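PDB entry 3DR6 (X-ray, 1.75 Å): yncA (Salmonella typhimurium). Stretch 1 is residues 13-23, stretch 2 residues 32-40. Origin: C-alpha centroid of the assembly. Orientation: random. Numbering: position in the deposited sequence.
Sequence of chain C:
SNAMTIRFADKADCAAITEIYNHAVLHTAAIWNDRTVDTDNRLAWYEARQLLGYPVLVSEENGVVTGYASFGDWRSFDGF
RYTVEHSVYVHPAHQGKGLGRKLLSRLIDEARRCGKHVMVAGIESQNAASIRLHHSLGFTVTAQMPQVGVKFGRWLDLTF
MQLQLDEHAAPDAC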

# COMPACT_ATOMS: atom_id res chain seq x y z
N ASP C 13 -16.74 16.66 16.03
CA ASP C 13 -17.10 16.36 14.63
C ASP C 13 -17.09 14.87 14.31
O ASP C 13 -17.49 14.47 13.20
CB ASP C 13 -16.12 17.03 13.67
CG ASP C 13 -16.16 18.53 13.76
OD1 ASP C 13 -17.27 19.08 13.88
OD2 ASP C 13 -15.07 19.16 13.72
N CYS C 14 -16.64 14.07 15.27
CA CYS C 14 -16.41 12.65 15.02
C CYS C 14 -17.68 11.83 14.83
O CYS C 14 -17.66 10.84 14.09
CB CYS C 14 -15.45 12.04 16.06
SG CYS C 14 -13.73 12.56 15.83
N ALA C 15 -18.79 12.21 15.48
CA ALA C 15 -20.06 11.56 15.19
C ALA C 15 -20.49 11.78 13.74
O ALA C 15 -20.94 10.84 13.08
CB ALA C 15 -21.16 11.99 16.18
N ALA C 16 -20.35 13.01 13.23
CA ALA C 16 -20.71 13.30 11.83
C ALA C 16 -19.78 12.57 10.83
O ALA C 16 -20.22 12.08 9.78
CB ALA C 16 -20.66 14.80 11.57
N ILE C 17 -18.48 12.55 11.16
CA ILE C 17 -17.47 11.84 10.35
C ILE C 17 -17.83 10.36 10.25
O ILE C 17 -17.79 9.76 9.16
CB ILE C 17 -16.01 12.05 10.94
CG1 ILE C 17 -15.55 13.50 10.72
CG2 ILE C 17 -15.00 11.07 10.33
CD1 ILE C 17 -14.22 13.85 11.43
N THR C 18 -18.19 9.77 11.40
CA THR C 18 -18.60 8.37 11.49
C THR C 18 -19.76 8.07 10.53
O THR C 18 -19.72 7.06 9.82
CB THR C 18 -18.99 7.97 12.94
OG1 THR C 18 -17.90 8.24 13.82
CG2 THR C 18 -19.35 6.48 13.03
N GLU C 19 -20.77 8.93 10.51
CA GLU C 19 -21.89 8.74 9.58
C GLU C 19 -21.42 8.72 8.14
O GLU C 19 -21.82 7.86 7.37
CB GLU C 19 -22.93 9.85 9.73
CG GLU C 19 -23.75 9.77 10.95
CD GLU C 19 -24.91 10.77 10.90
OE1 GLU C 19 -24.92 11.62 9.96
OE2 GLU C 19 -25.78 10.70 11.78
N ILE C 20 -20.58 9.69 7.77
CA ILE C 20 -20.09 9.80 6.40
C ILE C 20 -19.20 8.58 6.04
O ILE C 20 -19.33 8.03 4.94
CB ILE C 20 -19.34 11.12 6.16
CG1 ILE C 20 -20.30 12.31 6.32
CG2 ILE C 20 -18.71 11.12 4.77
CD1 ILE C 20 -19.63 13.66 6.60
N TYR C 21 -18.32 8.19 6.96
CA TYR C 21 -17.45 6.99 6.81
C TYR C 21 -18.29 5.72 6.56
O TYR C 21 -18.04 4.97 5.59
CB TYR C 21 -16.56 6.79 8.05
CG TYR C 21 -15.67 5.56 7.97
CD1 TYR C 21 -14.41 5.65 7.39
CD2 TYR C 21 -16.09 4.32 8.48
CE1 TYR C 21 -13.59 4.53 7.31
CE2 TYR C 21 -15.26 3.19 8.41
CZ TYR C 21 -14.01 3.32 7.82
OH TYR C 21 -13.15 2.23 7.71
N ASN C 22 -19.27 5.49 7.44
CA ASN C 22 -20.16 4.33 7.34
C ASN C 22 -20.99 4.31 6.07
O ASN C 22 -21.20 3.25 5.49
CB ASN C 22 -21.07 4.23 8.57
CG ASN C 22 -20.31 3.78 9.81
OD1 ASN C 22 -19.22 3.20 9.70
ND2 ASN C 22 -20.89 4.02 10.99
N HIS C 23 -21.46 5.49 5.64
CA HIS C 23 -22.10 5.59 4.33
C HIS C 23 -21.15 5.11 3.21
O HIS C 23 -21.55 4.30 2.35
CB HIS C 23 -22.56 7.02 4.02
CG HIS C 23 -22.95 7.20 2.58
ND1 HIS C 23 -22.11 7.76 1.65
CD2 HIS C 23 -24.04 6.79 1.91
CE1 HIS C 23 -22.69 7.72 0.46
NE2 HIS C 23 -23.87 7.15 0.60
N TRP C 32 -12.66 0.71 0.25
CA TRP C 32 -12.73 -0.75 0.13
C TRP C 32 -12.60 -1.43 1.51
O TRP C 32 -11.73 -2.26 1.73
CB TRP C 32 -11.75 -1.31 -0.94
CG TRP C 32 -12.02 -0.77 -2.36
CD1 TRP C 32 -13.06 0.04 -2.76
CD2 TRP C 32 -11.21 -0.98 -3.53
NE1 TRP C 32 -12.94 0.35 -4.10
CE2 TRP C 32 -11.82 -0.27 -4.60
CE3 TRP C 32 -10.04 -1.72 -3.79
CZ2 TRP C 32 -11.30 -0.27 -5.90
CZ3 TRP C 32 -9.53 -1.72 -5.09
CH2 TRP C 32 -10.15 -1.00 -6.12
N ASN C 33 -13.49 -1.02 2.42
CA ASN C 33 -13.71 -1.65 3.71
C ASN C 33 -15.17 -2.04 3.75
O ASN C 33 -15.98 -1.38 3.09
CB ASN C 33 -13.44 -0.66 4.85
CG ASN C 33 -12.01 -0.70 5.38
OD1 ASN C 33 -11.54 0.28 5.98
ND2 ASN C 33 -11.33 -1.83 5.19
N ASP C 34 -15.51 -3.05 4.55
CA ASP C 34 -16.85 -3.66 4.50
C ASP C 34 -17.76 -3.46 5.72
O ASP C 34 -18.98 -3.57 5.58
CB ASP C 34 -16.73 -5.16 4.22
CG ASP C 34 -15.99 -5.46 2.91
OD1 ASP C 34 -16.18 -4.72 1.94
OD2 ASP C 34 -15.23 -6.44 2.87
N ARG C 35 -17.19 -3.22 6.89
CA ARG C 35 -18.02 -3.08 8.08
C ARG C 35 -18.00 -1.67 8.67
O ARG C 35 -17.00 -0.94 8.59
CB ARG C 35 -17.67 -4.11 9.17
CG ARG C 35 -18.13 -5.54 8.88
CD ARG C 35 -16.96 -6.45 8.54
NE ARG C 35 -16.21 -6.89 9.72
CZ ARG C 35 -15.17 -6.24 10.26
NH1 ARG C 35 -14.72 -5.10 9.74
NH2 ARG C 35 -14.56 -6.74 11.33
N THR C 36 -19.13 -1.32 9.26
CA THR C 36 -19.32 -0.02 9.88
C THR C 36 -18.55 0.05 11.20
O THR C 36 -18.19 -0.99 11.78
CB THR C 36 -20.80 0.22 10.13
OG1 THR C 36 -21.35 -0.92 10.80
CG2 THR C 36 -21.55 0.42 8.80
N VAL C 37 -18.27 1.26 11.66
CA VAL C 37 -17.61 1.45 12.94
C VAL C 37 -18.50 2.34 13.82
O VAL C 37 -19.51 2.87 13.35
CB VAL C 37 -16.18 2.07 12.80
CG1 VAL C 37 -15.21 1.10 12.09
CG2 VAL C 37 -16.22 3.45 12.11
N ASP C 38 -18.13 2.49 15.08
CA ASP C 38 -18.84 3.44 15.93
C ASP C 38 -18.08 4.75 16.11
O ASP C 38 -16.95 4.88 15.64
CB ASP C 38 -19.24 2.81 17.27
CG ASP C 38 -18.06 2.27 18.06
OD1 ASP C 38 -16.90 2.68 17.83
OD2 ASP C 38 -18.31 1.42 18.95
N THR C 39 -18.70 5.73 16.77
CA THR C 39 -18.06 7.03 16.99
C THR C 39 -16.74 6.93 17.77
O THR C 39 -15.79 7.65 17.45
CB THR C 39 -19.02 8.02 17.70
OG1 THR C 39 -20.21 8.17 16.92
CG2 THR C 39 -18.36 9.39 17.88
N ASP C 40 -16.69 6.05 18.77
CA ASP C 40 -15.46 5.85 19.55
C ASP C 40 -14.28 5.42 18.67
O ASP C 40 -13.13 5.82 18.90
CB ASP C 40 -15.67 4.82 20.67
CG ASP C 40 -16.30 5.43 21.91
OD1 ASP C 40 -15.72 6.38 22.48
OD2 ASP C 40 -17.38 4.95 22.33
O HOH W 1 -14.39 -0.27 8.43

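Stretch 1 is almost entirely helical, held by a regular ladder of i to i+4 backbone bonds that runs from I17 N to D13 O (3.0 Å) through to H23 N to E19 O (3.0 Å). Stretch 2 is largely extended and enters a helix only at T39. The two chains run in opposite directions: A15 lies beside T39, with 5.3 Å between their CA atoms, while N22 lies beside T36, with 5.1 Å between theirs. The helix pairs its own backbone groups, and the direct hydrogen bonds across the interface come from the side chain of N22. The contact is modest, burying 433 Å² in total, and it repeats with the helical turn: C14, A15, T18, Y21 and N22 make it, whereas A16, E19 and H23 direct their CA-to-CB bonds away.

The first turn packs against T39. The methyl of T39 rests on the helix backbone, its CG2 lying 4.0 Å from C14 C and 3.7 Å from A15 N. C14 is buried and its CA-to-CB bond points toward stretch 2, but its side chain comes no nearer than 4.3 Å, from C14 CB to T39 CG2. A15 presents only a methyl group, and A15 CB lies 4.0 Å from T39 OG1; so small a side chain is compatible with the close approach of the two backbones here.

One turn on, T18 is buried, with its CA-to-CB bond directed toward stretch 2. Its hydroxyl donates to the helix backbone, from T18 OG1 to C14 O at 2.6 Å, a common way for threonine to satisfy its polar group inside a helix. The same T18 OG1 packs 3.4 Å from T39 CA. The methyl T18 CG2 fits against the backbone of stretch 2, 3.6 Å from V37 O and 3.8 Å from D38 C. A short, branched side chain thus serves both its own helix and the neighboring extended segment.

The CA-to-CB bond of Y21 points toward stretch 2, and chi1 is in the t well. V37 CG2 meets the ring obliquely, 3.7 Å from Y21 CD2, in the apolar contact of the interface. Farther out, the phenol oxygen reaches polar surroundings: Y21 OH lies 3.1 Å from N33 OD1, near the ring plane, and is hydrogen-bonded to the oxygen of a water 2.9 Å away. That water oxygen donates to R35 O at 2.7 Å, bridging the tyrosine to the backbone of stretch 2. Tyrosine suits this site because its ring can pack on a valine while its hydroxyl hydrogen-bonds to the water that links it to R35 O.

N22 provides the firmest link. V37 N donates to N22 OD1 at 2.9 Å with an angle of 162°, and N22 ND2 donates to V37 O at 3.0 Å with an angle of 170°. The carboxamide, an acceptor beside a donor, therefore matches the NH and CO of a single residue, tying the extended backbone to the helix through two nearly straight bonds. N22 OD1 also packs 3.2 Å from T36 CA, so the amide is fitted closely against the chain it holds.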